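Local coordinates for putative angiotensinogen (Lampetra fluviatilis, PDB 5INW), which binds heparin, which promotes its inhibition of thrombin through a template mechanism, and belongs to the serpin family, at the interface of chains A and B. Sequence-based numbering; all coordinates share one arbitrary frame. Chains: chain A, Putative angiotensinogen; chain B, C-terminal peptide of Putative angiotensinogen.

The interface of chains A and B. Residues chain A 298, 310, 312, 347-350; chain B 6, 8, 12.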
loop_
_atom_site.group_PDB
_atom_site.type_symbol
_atom_site.label_atom_id
_atom_site.label_comp_id
_atom_site.label_asym_id
_atom_site.label_seq_id
_atom_site.Cartn_x
_atom_site.Cartn_y
_atom_site.Cartn_z
ATOM N N VAL A 298 12.438 -13.738 7.474
ATOM C CA VAL A 298 12.167 -14.851 6.559
ATOM C C VAL A 298 11.485 -14.384 5.297
ATOM O O VAL A 298 10.620 -13.523 5.343
ATOM C CB VAL A 298 11.319 -15.952 7.259
ATOM C CG1 VAL A 298 9.975 -15.444 7.734
ATOM C CG2 VAL A 298 11.092 -17.155 6.359
ATOM N N VAL A 310 8.860 -11.540 6.196
ATOM C CA VAL A 310 8.276 -11.507 7.556
ATOM C C VAL A 310 9.370 -11.317 8.594
ATOM O O VAL A 310 10.292 -12.107 8.672
ATOM C CB VAL A 310 7.418 -12.742 7.872
ATOM C CG1 VAL A 310 6.966 -12.737 9.324
ATOM C CG2 VAL A 310 6.206 -12.780 6.968
ATOM N N VAL A 312 10.023 -10.983 12.615
ATOM C CA VAL A 312 9.496 -11.261 13.970
ATOM C C VAL A 312 10.506 -10.840 15.040
ATOM O O VAL A 312 11.549 -11.469 15.183
ATOM C CB VAL A 312 9.208 -12.776 14.217
ATOM C CG1 VAL A 312 8.102 -12.942 15.271
ATOM C CG2 VAL A 312 8.850 -13.497 12.928
ATOM N N LEU A 347 8.367 -23.954 9.494
ATOM C CA LEU A 347 7.662 -22.675 9.549
ATOM C C LEU A 347 6.311 -22.843 10.176
ATOM O O LEU A 347 5.614 -23.809 9.884
ATOM C CB LEU A 347 7.497 -22.071 8.162
ATOM C CG LEU A 347 6.758 -20.724 8.088
ATOM C CD1 LEU A 347 7.496 -19.604 8.779
ATOM C CD2 LEU A 347 6.487 -20.345 6.636
ATOM N N SER A 348 5.953 -21.886 11.022
ATOM C CA SER A 348 4.626 -21.778 11.648
ATOM C C SER A 348 4.114 -20.338 11.388
ATOM O O SER A 348 4.795 -19.371 11.754
ATOM C CB SER A 348 4.722 -22.051 13.160
ATOM O OG SER A 348 5.745 -23.008 13.474
ATOM N N LEU A 349 2.964 -20.194 10.720
ATOM C CA LEU A 349 2.430 -18.897 10.293
ATOM C C LEU A 349 0.916 -18.803 10.432
ATOM O O LEU A 349 0.214 -19.627 9.829
ATOM C CB LEU A 349 2.758 -18.665 8.811
ATOM C CG LEU A 349 2.415 -17.334 8.101
ATOM C CD1 LEU A 349 3.224 -16.218 8.720
ATOM C CD2 LEU A 349 2.703 -17.417 6.597
ATOM N N PRO A 350 0.401 -17.750 11.129
ATOM C CA PRO A 350 -1.048 -17.529 11.234
ATOM C C PRO A 350 -1.776 -17.404 9.893
ATOM O O PRO A 350 -1.191 -16.960 8.917
ATOM C CB PRO A 350 -1.145 -16.221 12.010
ATOM C CG PRO A 350 0.084 -16.187 12.850
ATOM C CD PRO A 350 1.150 -16.847 12.025
ATOM N N VAL B 6 11.267 -21.340 12.340
ATOM C CA VAL B 6 10.678 -20.000 12.303
ATOM C C VAL B 6 9.239 -20.097 12.779
ATOM O O VAL B 6 8.414 -20.744 12.116
ATOM C CB VAL B 6 10.710 -19.403 10.883
ATOM C CG1 VAL B 6 10.392 -17.907 10.926
ATOM C CG2 VAL B 6 12.064 -19.654 10.230
ATOM N N VAL B 8 6.111 -17.718 13.779
ATOM C CA VAL B 8 5.527 -16.416 13.783
ATOM C C VAL B 8 4.390 -16.564 14.779
ATOM O O VAL B 8 3.255 -16.855 14.394
ATOM C CB VAL B 8 5.064 -16.020 12.357
ATOM C CG1 VAL B 8 4.566 -14.566 12.312
ATOM C CG2 VAL B 8 6.207 -16.248 11.357
ATOM N N PHE B 12 4.622 -9.229 14.161
ATOM C CA PHE B 12 5.631 -9.218 13.119
ATOM C C PHE B 12 5.399 -8.143 12.060
ATOM O O PHE B 12 4.282 -7.751 11.786
ATOM C CB PHE B 12 5.718 -10.580 12.475
ATOM C CG PHE B 12 4.510 -10.974 11.714
ATOM C CD1 PHE B 12 4.443 -10.792 10.348
ATOM C CD2 PHE B 12 3.454 -11.590 12.347
ATOM C CE1 PHE B 12 3.332 -11.217 9.638
ATOM C CE2 PHE B 12 2.339 -12.025 11.642
ATOM C CZ PHE B 12 2.271 -11.837 10.301
#
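B:Val6, in short strand 5-7, pairs in parallel with A:Leu347 of strand 345-350; B:Val8 lies just past the short strand, and A:Ser348 holds both valines with its backbone. Its N gives a hydrogen bond to the carbonyl O of B:Val6 (2.9 Å), and its O takes one from the N of B:Val8, also 2.9 Å. The first meets its carbonyl almost head-on, at 164° at the oxygen; in the second the donor sits 23° off the carbonyl plane.

Side chains pack beside the backbone pairing. A:Leu347 sends CD1 slantwise against CB of B:Val6 at 3.8 Å, while methyl CG1 of that valine, anti to its own backbone N (chi1 -167°), also reaches CG1 of A:Val298 on strand 295-301, 4.1 Å away. B:Val8 lies alongside A:Leu349, the two pointing the same way, with CG2 4.0 Å from leucine CD1. That same methyl touches CG2 of A:Val312, on strand 306-313. Ring carbon CD of A:Pro350 comes in roughly at right angles, 4.0 Å from B:Val8 CB.

Further along chain B, methyl CG1 of A:Val310 sits off one face of the B:Phe12 ring, 3.3 Å from CD1 at the rim. Both A:Val310 CG1 and A:Val312 CA lie near the phenylalanine CB.

The peptide left by reactive-loop cleavage is joined by backbone bonds to one strand and packed by valines and phenylalanine against two others, contacts that would help keep it within the serpin fold after the cut.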